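PDB 2FON: peroxisomal acyl-CoA oxidase 1A from Solanum lycopersicum, which probably catalyses the FAD-dependent oxidation of acyl-CoA esters to trans-2-enoyl-CoA, the opening step of peroxisomal fatty-acid beta-oxidation. Local coordinates for residues T171-P176 with R210-G215; E180-S185 with F263-I268; V471-Y476 with V543-L548; C575-L580 with R609-Q614. One frame throughout, in Å; residues are numbered along the deposited sequence.

Contact 1 (T171-P176 with R210-G215); sequences TATFDP and RLITDG
Two parallel neighbours in a mixed beta sheet meet here, T171, A172 and T173 pairing one for one with R210, L211 and I212. A172 N donates to R210 O at 2.9 Å, and A172 O takes the N-H of I212, also at 2.9 Å, in a nearly straight bond (175° at the hydrogen). One step on, F174 N gives to I212 O at 2.8 Å. A172 and L211 share one face of the sheet; T171, T173, R210 and I212 share the other. The sheet belongs to the middle, beta domain of the acyl-CoA dehydrogenase fold, where strand 171-175 lies between strands 204-213 and 180-184. With chi1 -55°, T173 sets CG2 opposite its own N and brings both branches against I212: T173 CG2 lies 4.0 Å from I212 CG2, and T173 OG1 3.9 Å from I212 CB. A glycine here takes away both branches and would probably open a gap beside I212 CB and CG2. R210 leads its guanidinium away from strand 171-175, to the carbonyls of Q166 and L168 and the carboxylate of D217. At the far end T213 crosses F174 obliquely, T213 OG1 3.5 Å from F174 CB.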
loop_
_atom_site.group_PDB
_atom_site.type_symbol
_atom_site.label_atom_id
_atom_site.label_comp_id
_atom_site.label_asym_id
_atom_site.label_seq_id
_atom_site.Cartn_x
_atom_site.Cartn_y
_atom_site.Cartn_z
ATOM N N THR B 171 -5.502 29.668 -20.596
ATOM C CA THR B 171 -5.059 30.348 -21.822
ATOM C C THR B 171 -4.163 31.569 -21.639
ATOM O O THR B 171 -4.279 32.320 -20.681
ATOM C CB THR B 171 -6.233 30.767 -22.768
ATOM O OG1 THR B 171 -7.098 31.697 -22.096
ATOM C CG2 THR B 171 -7.028 29.576 -23.272
ATOM N N ALA B 172 -3.286 31.779 -22.622
ATOM C CA ALA B 172 -2.377 32.919 -22.675
ATOM C C ALA B 172 -2.559 33.610 -24.009
ATOM O O ALA B 172 -2.128 33.072 -25.044
ATOM C CB ALA B 172 -0.995 32.458 -22.552
ATOM N N THR B 173 -3.159 34.802 -23.991
ATOM C CA THR B 173 -3.672 35.394 -25.209
ATOM C C THR B 173 -2.918 36.656 -25.515
ATOM O O THR B 173 -2.938 37.608 -24.743
ATOM C CB THR B 173 -5.183 35.718 -25.119
ATOM O OG1 THR B 173 -5.905 34.534 -24.747
ATOM C CG2 THR B 173 -5.710 36.171 -26.464
ATOM N N PHE B 174 -2.247 36.687 -26.653
ATOM C CA PHE B 174 -1.386 37.777 -26.866
ATOM C C PHE B 174 -2.217 39.007 -27.140
ATOM O O PHE B 174 -3.257 38.936 -27.827
ATOM C CB PHE B 174 -0.418 37.500 -27.993
ATOM C CG PHE B 174 0.484 38.630 -28.241
ATOM C CD1 PHE B 174 1.433 38.974 -27.301
ATOM C CD2 PHE B 174 0.317 39.426 -29.354
ATOM C CE1 PHE B 174 2.245 40.056 -27.464
ATOM C CE2 PHE B 174 1.136 40.523 -29.557
ATOM C CZ PHE B 174 2.119 40.837 -28.596
ATOM N N ASP B 175 -1.747 40.139 -26.621
ATOM C CA ASP B 175 -2.383 41.431 -26.857
ATOM C C ASP B 175 -1.497 42.434 -27.669
ATOM O O ASP B 175 -0.774 43.273 -27.098
ATOM C CB ASP B 175 -2.803 41.995 -25.498
ATOM C CG ASP B 175 -3.641 43.256 -25.594
ATOM O OD1 ASP B 175 -4.580 43.317 -24.791
ATOM O OD2 ASP B 175 -3.370 44.189 -26.391
ATOM N N PRO B 176 -1.590 42.387 -29.013
ATOM C CA PRO B 176 -0.824 43.311 -29.881
ATOM C C PRO B 176 -0.926 44.787 -29.487
ATOM O O PRO B 176 0.106 45.467 -29.532
ATOM C CB PRO B 176 -1.411 43.073 -31.286
ATOM C CG PRO B 176 -2.714 42.341 -31.042
ATOM C CD PRO B 176 -2.448 41.497 -29.816
ATOM N N ARG B 210 -2.270 27.512 -22.993
ATOM C CA ARG B 210 -2.341 27.385 -24.435
ATOM C C ARG B 210 -2.072 28.772 -24.974
ATOM O O ARG B 210 -2.774 29.713 -24.612
ATOM C CB ARG B 210 -3.712 26.913 -24.931
ATOM C CG ARG B 210 -4.442 25.855 -24.113
ATOM C CD ARG B 210 -5.646 25.296 -24.933
ATOM N NE ARG B 210 -5.086 24.553 -26.065
ATOM C CZ ARG B 210 -4.501 23.357 -25.959
ATOM N NH1 ARG B 210 -4.474 22.725 -24.786
ATOM N NH2 ARG B 210 -3.952 22.785 -27.028
ATOM N N LEU B 211 -1.076 28.906 -25.834
ATOM C CA LEU B 211 -0.818 30.171 -26.493
ATOM C C LEU B 211 -1.858 30.476 -27.607
ATOM O O LEU B 211 -1.996 29.702 -28.573
ATOM C CB LEU B 211 0.638 30.235 -27.014
ATOM C CG LEU B 211 1.042 31.431 -27.871
ATOM C CD1 LEU B 211 0.872 32.765 -27.166
ATOM C CD2 LEU B 211 2.470 31.268 -28.302
ATOM N N ILE B 212 -2.581 31.585 -27.437
ATOM C CA ILE B 212 -3.515 32.101 -28.423
ATOM C C ILE B 212 -2.977 33.454 -28.951
ATOM O O ILE B 212 -2.880 34.456 -28.223
ATOM C CB ILE B 212 -4.934 32.343 -27.798
ATOM C CG1 ILE B 212 -5.470 31.096 -27.054
ATOM C CG2 ILE B 212 -5.916 32.914 -28.838
ATOM C CD1 ILE B 212 -5.397 29.827 -27.855
ATOM N N THR B 213 -2.603 33.471 -30.216
ATOM C CA THR B 213 -2.099 34.673 -30.833
ATOM C C THR B 213 -2.423 34.550 -32.309
ATOM O O THR B 213 -2.463 33.435 -32.840
ATOM C CB THR B 213 -0.571 34.933 -30.553
ATOM O OG1 THR B 213 -0.170 36.149 -31.178
ATOM C CG2 THR B 213 0.308 33.857 -31.101
ATOM N N ASP B 214 -2.692 35.695 -32.950
ATOM C CA ASP B 214 -3.174 35.731 -34.341
ATOM C C ASP B 214 -4.476 34.916 -34.527
ATOM O O ASP B 214 -4.659 34.258 -35.549
ATOM C CB ASP B 214 -2.071 35.200 -35.278
ATOM C CG ASP B 214 -2.151 35.758 -36.687
ATOM O OD1 ASP B 214 -3.233 36.211 -37.151
ATOM O OD2 ASP B 214 -1.094 35.721 -37.348
ATOM N N GLY B 215 -5.373 34.935 -33.542
ATOM C CA GLY B 215 -6.584 34.112 -33.638
ATOM C C GLY B 215 -6.315 32.680 -34.111
ATOM O O GLY B 215 -6.964 32.197 -35.041
#

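Contact 2 (E180-S185 with F263-I268); sequences EFVIHS and FDHVRI
Strand 180-184 runs antiparallel to strand 266-268, their axes at 150°, with I183 and V266 as a hydrogen-bonded pair and V182 facing R267 in a non-hydrogen-bonded one. V266 N reaches I183 O at 2.9 Å, and I268 N meets F181 O at 2.8 Å. Past the strand pairing, S185 holds F263 twice: S185 N donates to F263 O, and F263 N to S185 OG at 2.8 Å. F263 is thereby placed beside I183, whose CG2 stands over the phenyl face, 3.7 Å from the ring centroid, in a CH-pi contact. Two histidines run alongside each other. H184 extends with CG anti to its N (chi1 -176°), and its ND1 accepts the backbone N-H of H265 at 3.2 Å, close to the ring plane, which implies that this nitrogen carries no proton. The H184 and H265 rings form an offset stack, planes inclined by 30°, but they are modelled too close together, so the exact spacing is doubtful; H265 is itself tethered in its ring plane, ND1 to D264 OD1 at 2.9 Å. V182 CG1 packs at the H265 edge, while V182 CG2 sits over the R267 guanidinium. R267 NH1 makes a long salt bridge to E180 OE1, 3.6 Å, though the place of E180 OE1 is less sure, and a second one to D175. I183, F263 and I268 also pack on V225 of strand 216-226. F181, I183, V266 and I268 share one face of the sheet and V182 and R267 the other, in a strand pair of the middle beta domain of the acyl-CoA oxidase and dehydrogenase fold.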
loop_
_atom_site.group_PDB
_atom_site.type_symbol
_atom_site.label_atom_id
_atom_site.label_comp_id
_atom_site.label_asym_id
_atom_site.label_seq_id
_atom_site.Cartn_x
_atom_site.Cartn_y
_atom_site.Cartn_z
ATOM N N GLU B 180 1.564 42.341 -24.269
ATOM C CA GLU B 180 1.425 41.541 -23.060
ATOM C C GLU B 180 0.732 40.250 -23.457
ATOM O O GLU B 180 -0.014 40.224 -24.445
ATOM C CB GLU B 180 0.533 42.260 -22.036
ATOM C CG GLU B 180 1.159 43.501 -21.365
ATOM C CD GLU B 180 0.155 44.313 -20.513
ATOM O OE1 GLU B 180 -1.057 44.386 -20.860
ATOM O OE2 GLU B 180 0.580 44.897 -19.496
ATOM N N PHE B 181 0.939 39.183 -22.708
ATOM C CA PHE B 181 -0.047 38.140 -22.730
ATOM C C PHE B 181 -1.010 38.334 -21.579
ATOM O O PHE B 181 -0.609 38.783 -20.493
ATOM C CB PHE B 181 0.618 36.784 -22.625
ATOM C CG PHE B 181 1.455 36.445 -23.800
ATOM C CD1 PHE B 181 2.842 36.571 -23.736
ATOM C CD2 PHE B 181 0.873 35.984 -24.960
ATOM C CE1 PHE B 181 3.628 36.250 -24.813
ATOM C CE2 PHE B 181 1.647 35.671 -26.034
ATOM C CZ PHE B 181 3.030 35.799 -25.967
ATOM N N VAL B 182 -2.266 37.988 -21.834
ATOM C CA VAL B 182 -3.304 37.814 -20.792
ATOM C C VAL B 182 -3.425 36.333 -20.392
ATOM O O VAL B 182 -3.839 35.519 -21.210
ATOM C CB VAL B 182 -4.725 38.250 -21.292
ATOM C CG1 VAL B 182 -5.703 38.351 -20.155
ATOM C CG2 VAL B 182 -4.675 39.587 -22.050
ATOM N N ILE B 183 -3.078 35.978 -19.158
ATOM C CA ILE B 183 -3.289 34.628 -18.685
ATOM C C ILE B 183 -4.689 34.554 -18.055
ATOM O O ILE B 183 -5.010 35.296 -17.161
ATOM C CB ILE B 183 -2.195 34.229 -17.610
ATOM C CG1 ILE B 183 -0.767 34.510 -18.125
ATOM C CG2 ILE B 183 -2.312 32.766 -17.169
ATOM C CD1 ILE B 183 -0.438 33.782 -19.449
ATOM N N HIS B 184 -5.520 33.651 -18.522
ATOM C CA HIS B 184 -6.837 33.523 -17.986
ATOM C C HIS B 184 -7.242 32.059 -17.723
ATOM O O HIS B 184 -6.875 31.152 -18.495
ATOM C CB HIS B 184 -7.791 34.148 -18.957
ATOM C CG HIS B 184 -9.204 34.166 -18.472
ATOM N ND1 HIS B 184 -9.602 34.906 -17.380
ATOM C CD2 HIS B 184 -10.310 33.529 -18.926
ATOM C CE1 HIS B 184 -10.892 34.712 -17.176
ATOM N NE2 HIS B 184 -11.348 33.888 -18.101
ATOM N N SER B 185 -7.979 31.835 -16.628
ATOM C CA SER B 185 -8.517 30.530 -16.279
ATOM C C SER B 185 -9.978 30.554 -16.715
ATOM O O SER B 185 -10.867 31.032 -16.025
ATOM C CB SER B 185 -8.371 30.262 -14.786
ATOM O OG SER B 185 -7.017 30.440 -14.350
ATOM N N PHE B 263 -6.662 32.402 -12.454
ATOM C CA PHE B 263 -6.326 33.721 -12.955
ATOM C C PHE B 263 -7.542 34.386 -13.564
ATOM O O PHE B 263 -8.300 33.723 -14.313
ATOM C CB PHE B 263 -5.327 33.623 -14.112
ATOM C CG PHE B 263 -3.988 33.142 -13.741
ATOM C CD1 PHE B 263 -3.653 31.831 -13.931
ATOM C CD2 PHE B 263 -3.017 34.040 -13.264
ATOM C CE1 PHE B 263 -2.389 31.401 -13.622
ATOM C CE2 PHE B 263 -1.744 33.646 -12.976
ATOM C CZ PHE B 263 -1.425 32.325 -13.137
ATOM N N ASP B 264 -7.663 35.714 -13.351
ATOM C CA ASP B 264 -8.694 36.531 -13.986
ATOM C C ASP B 264 -8.021 37.574 -14.862
ATOM O O ASP B 264 -7.775 38.706 -14.425
ATOM C CB ASP B 264 -9.539 37.172 -12.905
ATOM C CG ASP B 264 -10.732 37.949 -13.439
ATOM O OD1 ASP B 264 -11.014 37.953 -14.670
ATOM O OD2 ASP B 264 -11.411 38.580 -12.593
ATOM N N HIS B 265 -7.743 37.209 -16.113
ATOM C CA HIS B 265 -7.112 38.123 -17.070
ATOM C C HIS B 265 -5.872 38.765 -16.480
ATOM O O HIS B 265 -5.772 39.944 -16.331
ATOM C CB HIS B 265 -8.116 39.164 -17.593
ATOM C CG HIS B 265 -9.336 38.553 -18.216
ATOM N ND1 HIS B 265 -10.438 38.170 -17.477
ATOM C CD2 HIS B 265 -9.615 38.226 -19.500
ATOM C CE1 HIS B 265 -11.354 37.663 -18.283
ATOM N NE2 HIS B 265 -10.873 37.672 -19.513
ATOM N N VAL B 266 -4.904 37.961 -16.121
ATOM C CA VAL B 266 -3.719 38.509 -15.543
ATOM C C VAL B 266 -2.799 38.854 -16.667
ATOM O O VAL B 266 -2.656 38.076 -17.628
ATOM C CB VAL B 266 -3.086 37.577 -14.594
ATOM C CG1 VAL B 266 -1.645 37.966 -14.362
ATOM C CG2 VAL B 266 -3.874 37.631 -13.317
ATOM N N ARG B 267 -2.210 40.045 -16.550
ATOM C CA ARG B 267 -1.456 40.608 -17.614
ATOM C C ARG B 267 0.003 40.534 -17.354
ATOM O O ARG B 267 0.477 40.857 -16.244
ATOM C CB ARG B 267 -1.932 42.012 -17.893
ATOM C CG ARG B 267 -2.932 42.010 -19.012
ATOM C CD ARG B 267 -3.700 43.249 -19.006
ATOM N NE ARG B 267 -5.005 42.971 -19.587
ATOM C CZ ARG B 267 -5.350 43.246 -20.839
ATOM N NH1 ARG B 267 -4.481 43.833 -21.656
ATOM N NH2 ARG B 267 -6.569 42.918 -21.256
ATOM N N ILE B 268 0.716 40.073 -18.376
ATOM C CA ILE B 268 2.133 39.754 -18.256
ATOM C C ILE B 268 2.916 40.402 -19.461
ATOM O O ILE B 268 2.344 40.622 -20.520
ATOM C CB ILE B 268 2.168 38.199 -18.063
ATOM C CG1 ILE B 268 2.616 37.805 -16.647
ATOM C CG2 ILE B 268 2.823 37.386 -19.214
ATOM C CD1 ILE B 268 1.965 38.623 -15.478
#

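Contact 3 (V471-Y476 with V543-L548); sequences VGTVSY and VAHCQL
H545 and L548, one turn apart on helix 535-558, receive Y476 from a loop that includes a short 3-10 turn; the contact fastens this loop, which follows helix 446-462, onto the all-helical C-terminal part of the acyl-CoA oxidase fold. H545 comes first along the helix. Its CG stands opposite its backbone N (chi1 170°), carrying the imidazole out to the loop, where ND1 and Y476 OH share a 2.8 Å hydrogen bond whose donor may be either. The two rings meet rim to rim, planes 29° apart. Next to ND1 on the ring edge, H545 CE1 lies 3.4 Å from T473 O, near the imidazole plane, and 3.6 Å from V474 CG1, whose side chain crosses the histidine at about a right angle. Y476 OH is gripped a second time by S510 of helix 499-521, so the phenol links three elements of the fold. A phenylalanine in place of Y476 would probably leave both H545 ND1 and S510 without this mate, and the imidazole freer to turn. T473, for its part, sends its hydroxyl to E391. L548 comes from the opposite direction to Y476 and lays its CD2 over one face of the phenol ring, 3.6 Å from the centroid and 20° off the ring normal.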
loop_
_atom_site.group_PDB
_atom_site.type_symbol
_atom_site.label_atom_id
_atom_site.label_comp_id
_atom_site.label_asym_id
_atom_site.label_seq_id
_atom_site.Cartn_x
_atom_site.Cartn_y
_atom_site.Cartn_z
ATOM N N VAL B 471 18.211 -0.645 -32.101
ATOM C CA VAL B 471 19.413 -0.440 -31.263
ATOM C C VAL B 471 19.147 -0.167 -29.784
ATOM O O VAL B 471 18.024 -0.310 -29.292
ATOM C CB VAL B 471 20.417 0.634 -31.830
ATOM C CG1 VAL B 471 21.030 0.184 -33.166
ATOM C CG2 VAL B 471 19.764 2.032 -31.947
ATOM N N GLY B 472 20.217 0.232 -29.087
ATOM C CA GLY B 472 20.277 0.269 -27.629
ATOM C C GLY B 472 19.553 -0.910 -27.006
ATOM O O GLY B 472 19.725 -2.059 -27.422
ATOM N N THR B 473 18.706 -0.584 -26.031
ATOM C CA THR B 473 17.884 -1.514 -25.263
ATOM C C THR B 473 16.852 -2.354 -26.052
ATOM O O THR B 473 16.266 -3.280 -25.489
ATOM C CB THR B 473 17.141 -0.755 -24.118
ATOM O OG1 THR B 473 16.191 0.148 -24.687
ATOM C CG2 THR B 473 18.102 0.056 -23.294
ATOM N N VAL B 474 16.608 -2.052 -27.328
ATOM C CA VAL B 474 15.810 -2.972 -28.129
ATOM C C VAL B 474 16.620 -3.637 -29.195
ATOM O O VAL B 474 16.075 -4.115 -30.196
ATOM C CB VAL B 474 14.565 -2.335 -28.777
ATOM C CG1 VAL B 474 13.502 -2.059 -27.732
ATOM C CG2 VAL B 474 14.945 -1.104 -29.533
ATOM N N SER B 475 17.929 -3.704 -29.000
ATOM C CA SER B 475 18.722 -4.390 -29.992
ATOM C C SER B 475 18.406 -5.912 -29.998
ATOM O O SER B 475 18.528 -6.575 -31.019
ATOM C CB SER B 475 20.192 -4.076 -29.814
ATOM O OG SER B 475 20.851 -5.215 -29.314
ATOM N N TYR B 476 17.954 -6.456 -28.875
ATOM C CA TYR B 476 17.487 -7.833 -28.867
ATOM C C TYR B 476 16.385 -8.125 -29.879
ATOM O O TYR B 476 16.373 -9.199 -30.449
ATOM C CB TYR B 476 17.066 -8.285 -27.491
ATOM C CG TYR B 476 15.762 -7.687 -26.962
ATOM C CD1 TYR B 476 14.563 -8.388 -27.076
ATOM C CD2 TYR B 476 15.742 -6.458 -26.308
ATOM C CE1 TYR B 476 13.388 -7.890 -26.568
ATOM C CE2 TYR B 476 14.572 -5.942 -25.816
ATOM C CZ TYR B 476 13.385 -6.664 -25.938
ATOM O OH TYR B 476 12.190 -6.160 -25.446
ATOM N N VAL B 543 6.079 -4.149 -19.315
ATOM C CA VAL B 543 6.705 -4.522 -18.048
ATOM C C VAL B 543 7.837 -5.481 -18.314
ATOM O O VAL B 543 8.961 -5.225 -17.917
ATOM C CB VAL B 543 5.702 -5.015 -16.901
ATOM C CG1 VAL B 543 6.458 -5.444 -15.623
ATOM C CG2 VAL B 543 4.667 -3.911 -16.523
ATOM N N ALA B 544 7.558 -6.549 -19.034
ATOM C CA ALA B 544 8.581 -7.579 -19.315
ATOM C C ALA B 544 9.899 -6.988 -19.905
ATOM O O ALA B 544 11.020 -7.335 -19.478
ATOM C CB ALA B 544 8.001 -8.667 -20.225
ATOM N N HIS B 545 9.727 -6.073 -20.861
ATOM C CA HIS B 545 10.830 -5.319 -21.461
ATOM C C HIS B 545 11.614 -4.500 -20.452
ATOM O O HIS B 545 12.848 -4.550 -20.444
ATOM C CB HIS B 545 10.326 -4.448 -22.613
ATOM C CG HIS B 545 11.341 -3.476 -23.134
ATOM N ND1 HIS B 545 12.425 -3.860 -23.907
ATOM C CD2 HIS B 545 11.416 -2.126 -23.020
ATOM C CE1 HIS B 545 13.132 -2.790 -24.225
ATOM N NE2 HIS B 545 12.547 -1.724 -23.692
ATOM N N CYS B 546 10.911 -3.758 -19.602
ATOM C CA CYS B 546 11.583 -3.003 -18.561
ATOM C C CYS B 546 12.382 -3.885 -17.590
ATOM O O CYS B 546 13.510 -3.564 -17.216
ATOM C CB CYS B 546 10.604 -2.105 -17.817
ATOM S SG CYS B 546 9.870 -0.828 -18.953
ATOM N N GLN B 547 11.784 -4.999 -17.204
ATOM C CA GLN B 547 12.400 -5.974 -16.334
ATOM C C GLN B 547 13.666 -6.449 -16.977
ATOM O O GLN B 547 14.658 -6.665 -16.283
ATOM C CB GLN B 547 11.443 -7.126 -16.104
ATOM C CG GLN B 547 10.383 -6.775 -15.070
ATOM C CD GLN B 547 9.335 -7.847 -14.867
ATOM O OE1 GLN B 547 8.988 -8.580 -15.767
ATOM N NE2 GLN B 547 8.827 -7.925 -13.704
ATOM N N LEU B 548 13.645 -6.566 -18.306
ATOM C CA LEU B 548 14.781 -7.042 -19.037
ATOM C C LEU B 548 15.867 -5.967 -19.017
ATOM O O LEU B 548 17.054 -6.256 -18.922
ATOM C CB LEU B 548 14.392 -7.429 -20.480
ATOM C CG LEU B 548 15.548 -7.477 -21.492
ATOM C CD1 LEU B 548 16.540 -8.565 -21.144
ATOM C CD2 LEU B 548 15.090 -7.643 -22.907
#

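Contact 4 (C575-L580 with R609-Q614); sequences CGIYSL and RALYSQ
I577 CG1 and L611 CG both stand opposite the carbonyl carbon of their own residue (chi1 -78° and -72°) and the chains run on extended, which lets the two slide past each other in opposite senses between helices 567-585 and 598-615. I577 CG1 lies 3.7 Å from L611 CB. Further along, L611 CD1 comes down on the backbone of the other helix, 3.7 Å from G576 C, at a place where the glycine presents no side chain. L580 CD1 borders the same leucine tip at 4.4 Å, so L611 is lodged among G576, I577 and L580. I577 CD1 reaches sidelong to Y612 CD2 at 4.1 Å, oblique to the tyrosine ring. Y612 has its polar end elsewhere: its hydroxyl is hydrogen-bonded to N351 of helix 347-380, the long helix that also packs against I577 through A358. The local axes pass 9.6 Å apart at 142°, an antiparallel, skewed packing within the C-terminal helical domain. The contact across the helices is thus purely apolar, held by the fit of methyl and methylene groups, while the tyrosine hydroxyl is bonded outside it.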
loop_
_atom_site.group_PDB
_atom_site.type_symbol
_atom_site.label_atom_id
_atom_site.label_comp_id
_atom_site.label_asym_id
_atom_site.label_seq_id
_atom_site.Cartn_x
_atom_site.Cartn_y
_atom_site.Cartn_z
ATOM N N CYS B 575 22.095 -10.150 -7.872
ATOM C CA CYS B 575 21.640 -10.231 -9.248
ATOM C C CYS B 575 20.681 -11.380 -9.471
ATOM O O CYS B 575 19.614 -11.209 -10.077
ATOM C CB CYS B 575 22.804 -10.413 -10.206
ATOM S SG CYS B 575 22.176 -10.044 -11.811
ATOM N N GLY B 576 21.094 -12.540 -8.964
ATOM C CA GLY B 576 20.402 -13.782 -9.179
ATOM C C GLY B 576 19.053 -13.678 -8.557
ATOM O O GLY B 576 18.051 -14.082 -9.159
ATOM N N ILE B 577 19.026 -13.072 -7.372
ATOM C CA ILE B 577 17.826 -13.030 -6.599
ATOM C C ILE B 577 16.856 -12.173 -7.322
ATOM O O ILE B 577 15.673 -12.499 -7.435
ATOM C CB ILE B 577 18.070 -12.493 -5.207
ATOM C CG1 ILE B 577 18.703 -13.570 -4.322
ATOM C CG2 ILE B 577 16.744 -11.989 -4.567
ATOM C CD1 ILE B 577 18.868 -13.118 -2.884
ATOM N N TYR B 578 17.319 -11.055 -7.832
ATOM C CA TYR B 578 16.326 -10.169 -8.450
ATOM C C TYR B 578 15.718 -10.852 -9.680
ATOM O O TYR B 578 14.514 -10.854 -9.874
ATOM C CB TYR B 578 16.896 -8.811 -8.770
ATOM C CG TYR B 578 15.967 -7.960 -9.572
ATOM C CD1 TYR B 578 15.047 -7.122 -8.941
ATOM C CD2 TYR B 578 16.042 -7.938 -10.972
ATOM C CE1 TYR B 578 14.219 -6.329 -9.670
ATOM C CE2 TYR B 578 15.189 -7.120 -11.736
ATOM C CZ TYR B 578 14.272 -6.336 -11.079
ATOM O OH TYR B 578 13.383 -5.530 -11.794
ATOM N N SER B 579 16.541 -11.508 -10.461
ATOM C CA SER B 579 16.052 -11.968 -11.721
ATOM C C SER B 579 15.319 -13.276 -11.555
ATOM O O SER B 579 14.372 -13.576 -12.295
ATOM C CB SER B 579 17.199 -12.083 -12.702
ATOM O OG SER B 579 18.294 -12.671 -12.058
ATOM N N LEU B 580 15.715 -14.055 -10.566
ATOM C CA LEU B 580 14.969 -15.279 -10.328
ATOM C C LEU B 580 13.724 -15.043 -9.523
ATOM O O LEU B 580 12.765 -15.796 -9.630
ATOM C CB LEU B 580 15.850 -16.352 -9.709
ATOM C CG LEU B 580 17.009 -16.665 -10.667
ATOM C CD1 LEU B 580 17.909 -17.673 -10.074
ATOM C CD2 LEU B 580 16.527 -17.110 -12.063
ATOM N N ARG B 609 16.007 -20.388 -3.690
ATOM C CA ARG B 609 15.968 -20.793 -2.308
ATOM C C ARG B 609 17.397 -20.823 -1.780
ATOM O O ARG B 609 17.686 -20.221 -0.751
ATOM C CB ARG B 609 15.311 -22.148 -2.181
ATOM C CG ARG B 609 14.531 -22.313 -0.929
ATOM C CD ARG B 609 14.122 -23.766 -0.795
ATOM N NE ARG B 609 13.131 -24.056 -1.820
ATOM C CZ ARG B 609 13.260 -24.969 -2.773
ATOM N NH1 ARG B 609 14.342 -25.743 -2.823
ATOM N NH2 ARG B 609 12.286 -25.117 -3.666
ATOM N N ALA B 610 18.284 -21.498 -2.514
ATOM C CA ALA B 610 19.728 -21.505 -2.248
ATOM C C ALA B 610 20.259 -20.082 -2.036
ATOM O O ALA B 610 20.990 -19.822 -1.074
ATOM C CB ALA B 610 20.483 -22.208 -3.388
ATOM N N LEU B 611 19.850 -19.157 -2.907
ATOM C CA LEU B 611 20.385 -17.808 -2.855
ATOM C C LEU B 611 19.983 -17.084 -1.569
ATOM O O LEU B 611 20.808 -16.422 -0.941
ATOM C CB LEU B 611 20.023 -17.014 -4.100
ATOM C CG LEU B 611 20.752 -17.401 -5.384
ATOM C CD1 LEU B 611 20.234 -16.545 -6.526
ATOM C CD2 LEU B 611 22.281 -17.306 -5.283
ATOM N N TYR B 612 18.723 -17.236 -1.167
ATOM C CA TYR B 612 18.262 -16.726 0.103
ATOM C C TYR B 612 19.190 -17.224 1.237
ATOM O O TYR B 612 19.650 -16.442 2.054
ATOM C CB TYR B 612 16.794 -17.128 0.354
ATOM C CG TYR B 612 15.715 -16.503 -0.521
ATOM C CD1 TYR B 612 14.523 -17.164 -0.719
ATOM C CD2 TYR B 612 15.866 -15.264 -1.119
ATOM C CE1 TYR B 612 13.492 -16.639 -1.499
ATOM C CE2 TYR B 612 14.844 -14.713 -1.924
ATOM C CZ TYR B 612 13.649 -15.432 -2.111
ATOM O OH TYR B 612 12.586 -14.945 -2.870
ATOM N N SER B 613 19.480 -18.514 1.270
ATOM C CA SER B 613 20.330 -19.074 2.337
ATOM C C SER B 613 21.724 -18.475 2.387
ATOM O O SER B 613 22.287 -18.350 3.457
ATOM C CB SER B 613 20.474 -20.583 2.207
ATOM O OG SER B 613 19.257 -21.205 2.540
ATOM N N GLN B 614 22.287 -18.130 1.226
ATOM C CA GLN B 614 23.591 -17.481 1.220
ATOM C C GLN B 614 23.473 -15.995 1.529
ATOM O O GLN B 614 24.279 -15.466 2.269
ATOM C CB GLN B 614 24.411 -17.751 -0.052
ATOM C CG GLN B 614 23.652 -18.350 -1.231
ATOM C CD GLN B 614 24.586 -19.035 -2.274
ATOM O OE1 GLN B 614 25.488 -18.394 -2.883
ATOM N NE2 GLN B 614 24.355 -20.327 -2.492
#

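How the contacts relate
Contacts 1 and 2 are neighbours in one sheet, their centres 10 Å apart: strands 171-175 and 180-184 pair directly, with T171 O 2.8 Å from H184 N, and F181 of contact 2 packs on F174 and L211 of contact 1. F263 of contact 2 lies about 12 Å from a bound FAD, side chain to ligand. Contacts 3 and 4 belong to the helical C-terminal region, centres 22 Å apart and nearest atoms about 5 Å, on successive helices 535-558 and 567-585. Contact 4 lies about 59 Å, centre to centre, from contact 1. The Y612 side chain of contact 4 is about 8 Å from that of R352, an FAD-binding residue.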